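PDB 4WV3: anthranilate-CoA ligase from Stigmatella aurantiaca, which belongs to the ANL superfamily of AMP-binding enzymes, with a large N-terminal and a smaller C-terminal domain. Local coordinates for residues K2-D14 against E160-L172. Sequence-based numbering, arbitrary orientation.
Sequences KASDLPLYYNAVD and EAAQSHREDICSL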
loop_
_atom_site.group_PDB
_atom_site.type_symbol
_atom_site.label_atom_id
_atom_site.label_comp_id
_atom_site.label_asym_id
_atom_site.label_seq_id
_atom_site.Cartn_x
_atom_site.Cartn_y
_atom_site.Cartn_z
ATOM N N LYS A 2 -12.549 19.816 4.139
ATOM C CA LYS A 2 -13.073 19.783 2.782
ATOM C C LYS A 2 -12.036 20.311 1.800
ATOM O O LYS A 2 -11.032 20.897 2.201
ATOM C CB LYS A 2 -14.344 20.626 2.687
ATOM C CG LYS A 2 -15.567 19.997 3.332
ATOM C CD LYS A 2 -16.034 18.790 2.539
ATOM C CE LYS A 2 -17.516 18.532 2.750
ATOM N NZ LYS A 2 -18.017 17.447 1.862
ATOM N N ALA A 3 -12.280 20.098 0.512
ATOM C CA ALA A 3 -11.416 20.654 -0.520
ATOM C C ALA A 3 -11.566 22.169 -0.545
ATOM O O ALA A 3 -10.631 22.893 -0.885
ATOM C CB ALA A 3 -11.758 20.064 -1.874
ATOM N N SER A 4 -12.753 22.639 -0.172
ATOM C CA SER A 4 -13.044 24.067 -0.144
ATOM C C SER A 4 -12.273 24.793 0.958
ATOM O O SER A 4 -12.132 26.015 0.923
ATOM C CB SER A 4 -14.548 24.301 0.013
ATOM O OG SER A 4 -15.069 23.553 1.098
ATOM N N ASP A 5 -11.774 24.037 1.934
ATOM C CA ASP A 5 -10.954 24.607 3.000
ATOM C C ASP A 5 -9.556 24.937 2.484
ATOM O O ASP A 5 -8.854 25.775 3.049
ATOM C CB ASP A 5 -10.875 23.661 4.202
ATOM C CG ASP A 5 -12.209 23.501 4.906
ATOM O OD1 ASP A 5 -13.069 24.401 4.778
ATOM O OD2 ASP A 5 -12.396 22.472 5.589
ATOM N N LEU A 6 -9.161 24.277 1.401
ATOM C CA LEU A 6 -7.866 24.522 0.781
ATOM C C LEU A 6 -7.931 25.760 -0.103
ATOM O O LEU A 6 -9.005 26.129 -0.576
ATOM C CB LEU A 6 -7.447 23.314 -0.059
ATOM C CG LEU A 6 -7.155 22.017 0.694
ATOM C CD1 LEU A 6 -6.959 20.872 -0.283
ATOM C CD2 LEU A 6 -5.930 22.182 1.581
ATOM N N PRO A 7 -6.780 26.415 -0.319
ATOM C CA PRO A 7 -6.737 27.497 -1.306
ATOM C C PRO A 7 -6.954 26.932 -2.707
ATOM O O PRO A 7 -6.550 25.798 -2.969
ATOM C CB PRO A 7 -5.314 28.044 -1.163
ATOM C CG PRO A 7 -4.528 26.922 -0.565
ATOM C CD PRO A 7 -5.482 26.220 0.349
ATOM N N LEU A 8 -7.589 27.704 -3.585
ATOM C CA LEU A 8 -7.889 27.247 -4.939
ATOM C C LEU A 8 -6.616 26.827 -5.666
ATOM O O LEU A 8 -6.609 25.853 -6.418
ATOM C CB LEU A 8 -8.616 28.337 -5.728
ATOM C CG LEU A 8 -9.152 27.928 -7.102
ATOM C CD1 LEU A 8 -10.200 26.832 -6.966
ATOM C CD2 LEU A 8 -9.718 29.135 -7.835
ATOM N N TYR A 9 -5.541 27.569 -5.429
ATOM C CA TYR A 9 -4.234 27.209 -5.954
ATOM C C TYR A 9 -3.356 26.649 -4.840
ATOM O O TYR A 9 -2.928 27.377 -3.942
ATOM C CB TYR A 9 -3.569 28.410 -6.623
ATOM C CG TYR A 9 -4.210 28.795 -7.937
ATOM C CD1 TYR A 9 -5.312 29.637 -7.974
ATOM C CD2 TYR A 9 -3.718 28.306 -9.139
ATOM C CE1 TYR A 9 -5.904 29.988 -9.172
ATOM C CE2 TYR A 9 -4.302 28.650 -10.344
ATOM C CZ TYR A 9 -5.395 29.492 -10.354
ATOM O OH TYR A 9 -5.980 29.838 -11.550
ATOM N N TYR A 10 -3.102 25.348 -4.903
ATOM C CA TYR A 10 -2.357 24.657 -3.860
ATOM C C TYR A 10 -1.301 23.739 -4.459
ATOM O O TYR A 10 -1.518 23.123 -5.503
ATOM C CB TYR A 10 -3.317 23.855 -2.976
ATOM C CG TYR A 10 -2.640 22.980 -1.944
ATOM C CD1 TYR A 10 -2.253 23.495 -0.714
ATOM C CD2 TYR A 10 -2.401 21.633 -2.195
ATOM C CE1 TYR A 10 -1.637 22.698 0.233
ATOM C CE2 TYR A 10 -1.786 20.829 -1.255
ATOM C CZ TYR A 10 -1.407 21.366 -0.043
ATOM O OH TYR A 10 -0.794 20.570 0.898
ATOM N N ASN A 11 -0.154 23.656 -3.795
ATOM C CA ASN A 11 0.895 22.728 -4.194
ATOM C C ASN A 11 1.224 21.782 -3.046
ATOM O O ASN A 11 1.374 22.211 -1.902
ATOM C CB ASN A 11 2.147 23.483 -4.645
ATOM C CG ASN A 11 3.098 22.611 -5.442
ATOM O OD1 ASN A 11 3.799 21.766 -4.885
ATOM N ND2 ASN A 11 3.132 22.816 -6.754
ATOM N N ALA A 12 1.335 20.494 -3.357
ATOM C CA ALA A 12 1.543 19.465 -2.342
ATOM C C ALA A 12 2.919 19.541 -1.681
ATOM O O ALA A 12 3.192 18.818 -0.724
ATOM C CB ALA A 12 1.312 18.082 -2.937
ATOM N N VAL A 13 3.781 20.419 -2.185
ATOM C CA VAL A 13 5.083 20.632 -1.566
ATOM C C VAL A 13 4.903 21.324 -0.215
ATOM O O VAL A 13 5.816 21.353 0.611
ATOM C CB VAL A 13 6.021 21.462 -2.470
ATOM C CG1 VAL A 13 5.624 22.930 -2.448
ATOM C CG2 VAL A 13 7.472 21.289 -2.041
ATOM N N ASP A 14 3.709 21.866 0.008
ATOM C CA ASP A 14 3.376 22.494 1.279
ATOM C C ASP A 14 3.379 21.475 2.414
ATOM O O ASP A 14 3.587 21.834 3.571
ATOM C CB ASP A 14 2.016 23.189 1.199
ATOM C CG ASP A 14 1.652 23.897 2.488
ATOM O OD1 ASP A 14 2.197 24.992 2.742
ATOM O OD2 ASP A 14 0.821 23.358 3.246
ATOM N N GLU A 160 10.827 28.642 -6.570
ATOM C CA GLU A 160 9.445 29.074 -6.419
ATOM C C GLU A 160 8.493 27.949 -6.806
ATOM O O GLU A 160 8.646 27.333 -7.861
ATOM C CB GLU A 160 9.165 30.312 -7.275
ATOM C CG GLU A 160 9.871 31.577 -6.810
ATOM C CD GLU A 160 9.214 32.209 -5.595
ATOM O OE1 GLU A 160 8.205 31.663 -5.103
ATOM O OE2 GLU A 160 9.706 33.262 -5.136
ATOM N N ALA A 161 7.515 27.684 -5.946
ATOM C CA ALA A 161 6.525 26.651 -6.217
ATOM C C ALA A 161 5.654 27.045 -7.403
ATOM O O ALA A 161 5.302 28.214 -7.564
ATOM C CB ALA A 161 5.670 26.393 -4.985
ATOM N N ALA A 162 5.315 26.068 -8.235
ATOM C CA ALA A 162 4.511 26.319 -9.424
ATOM C C ALA A 162 3.087 26.719 -9.053
ATOM O O ALA A 162 2.540 26.252 -8.054
ATOM C CB ALA A 162 4.502 25.095 -10.326
ATOM N N GLN A 163 2.491 27.588 -9.864
ATOM C CA GLN A 163 1.129 28.052 -9.628
ATOM C C GLN A 163 0.125 26.968 -10.005
ATOM O O GLN A 163 -0.664 27.132 -10.935
ATOM C CB GLN A 163 0.854 29.324 -10.429
ATOM C CG GLN A 163 1.877 30.427 -10.212
ATOM C CD GLN A 163 1.655 31.615 -11.128
ATOM O OE1 GLN A 163 0.560 31.811 -11.658
ATOM N NE2 GLN A 163 2.698 32.414 -11.325
ATOM N N SER A 164 0.159 25.860 -9.274
ATOM C CA SER A 164 -0.691 24.718 -9.575
ATOM C C SER A 164 -2.064 24.844 -8.928
ATOM O O SER A 164 -2.184 25.237 -7.766
ATOM C CB SER A 164 -0.021 23.419 -9.120
ATOM O OG SER A 164 0.191 23.419 -7.719
ATOM N N HIS A 165 -3.098 24.512 -9.693
ATOM C CA HIS A 165 -4.445 24.415 -9.154
ATOM C C HIS A 165 -4.442 23.245 -8.182
ATOM O O HIS A 165 -3.680 22.294 -8.359
ATOM C CB HIS A 165 -5.441 24.161 -10.285
ATOM C CG HIS A 165 -6.868 24.425 -9.913
ATOM N ND1 HIS A 165 -7.608 23.562 -9.137
ATOM C CD2 HIS A 165 -7.693 25.451 -10.229
ATOM C CE1 HIS A 165 -8.828 24.049 -8.981
ATOM N NE2 HIS A 165 -8.905 25.193 -9.634
ATOM N N ARG A 166 -5.281 23.306 -7.153
ATOM C CA ARG A 166 -5.322 22.226 -6.173
ATOM C C ARG A 166 -5.858 20.934 -6.787
ATOM O O ARG A 166 -5.700 19.853 -6.220
ATOM C CB ARG A 166 -6.139 22.621 -4.939
ATOM C CG ARG A 166 -7.627 22.792 -5.183
ATOM C CD ARG A 166 -8.373 22.907 -3.861
ATOM N NE ARG A 166 -9.815 23.046 -4.043
ATOM C CZ ARG A 166 -10.507 24.138 -3.731
ATOM N NH1 ARG A 166 -9.891 25.192 -3.212
ATOM N NH2 ARG A 166 -11.817 24.173 -3.931
ATOM N N GLU A 167 -6.479 21.051 -7.956
ATOM C CA GLU A 167 -7.027 19.895 -8.654
ATOM C C GLU A 167 -6.090 19.382 -9.745
ATOM O O GLU A 167 -6.380 18.377 -10.396
ATOM C CB GLU A 167 -8.396 20.230 -9.243
ATOM C CG GLU A 167 -9.407 20.688 -8.208
ATOM C CD GLU A 167 -10.755 21.018 -8.814
ATOM O OE1 GLU A 167 -10.984 20.664 -9.991
ATOM O OE2 GLU A 167 -11.586 21.633 -8.112
ATOM N N ASP A 168 -4.970 20.071 -9.944
ATOM C CA ASP A 168 -3.971 19.634 -10.914
ATOM C C ASP A 168 -3.268 18.369 -10.440
ATOM O O ASP A 168 -3.027 18.197 -9.246
ATOM C CB ASP A 168 -2.939 20.734 -11.171
ATOM C CG ASP A 168 -3.438 21.791 -12.137
ATOM O OD1 ASP A 168 -4.254 21.455 -13.022
ATOM O OD2 ASP A 168 -3.007 22.957 -12.014
ATOM N N ILE A 169 -2.936 17.492 -11.381
ATOM C CA ILE A 169 -2.262 16.238 -11.069
ATOM C C ILE A 169 -0.823 16.484 -10.623
ATOM O O ILE A 169 -0.094 17.250 -11.254
ATOM C CB ILE A 169 -2.257 15.290 -12.285
ATOM C CG1 ILE A 169 -3.678 15.109 -12.827
ATOM C CG2 ILE A 169 -1.640 13.948 -11.921
ATOM C CD1 ILE A 169 -4.647 14.531 -11.820
ATOM N N CYS A 170 -0.417 15.834 -9.535
ATOM C CA CYS A 170 0.950 15.965 -9.038
ATOM C C CYS A 170 1.658 14.617 -8.925
ATOM O O CYS A 170 2.873 14.563 -8.733
ATOM C CB CYS A 170 0.976 16.685 -7.687
ATOM S SG CYS A 170 0.240 15.768 -6.318
ATOM N N SER A 171 0.902 13.531 -9.047
ATOM C CA SER A 171 1.489 12.197 -8.970
ATOM C C SER A 171 0.733 11.165 -9.801
ATOM O O SER A 171 -0.452 11.326 -10.090
ATOM C CB SER A 171 1.588 11.728 -7.516
ATOM O OG SER A 171 0.304 11.533 -6.949
ATOM N N LEU A 172 1.437 10.103 -10.178
ATOM C CA LEU A 172 0.853 9.015 -10.951
ATOM C C LEU A 172 1.363 7.674 -10.433
ATOM O O LEU A 172 2.546 7.356 -10.563
ATOM C CB LEU A 172 1.191 9.176 -12.434
ATOM C CG LEU A 172 0.706 8.074 -13.378
ATOM C CD1 LEU A 172 -0.805 7.930 -13.302
ATOM C CD2 LEU A 172 1.146 8.364 -14.805
#
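Ser-164 OG sits between two groups of segment 2-14: it donates to Tyr-10 O at 2.8 Å, from above the carbonyl plane, and accepts a weak, bent bond from Asn-11 ND2 at 3.2 Å. The Asn-11 amide is pinned at its other end, where OD1 takes Val-13 N on an in-plane lone pair and caps the turn into the following helix; its ND2 also donates to Val-81 O. Further along, Arg-166 N donates to Leu-8 O at 3.0 Å. That same oxygen lies over the centre of the His-165 imidazole, which is held from its edge by Glu-167 N, in the ring plane at ND1. Leu-8 CD1 reaches His-165 NE2, while the imidazole edge is turned toward the face of Tyr-9, the planes at 59°. CG of Arg-166 stands between its backbone N and carbonyl carbon (chi1 68°), and from there the extended chain runs alongside residues 3-8. Ala-3 O lies 3.1 Å above the centre of its guanidinium, Leu-8 CD1 lies over the opposite face, toward its rim, and NH1 makes a weak bond to Pro-7 O. Tyr-10 CB packs on Arg-166 CB at 3.7 Å. Irregular segment 2-14, leading into helix 14-17, is thus joined loop to loop with the approach to strand 169-175. Val-13 and Ala-161 rest on helix 71-83 through Lys-82, whereas Leu-6 and Tyr-10 meet Pro-193 of helix 191-204.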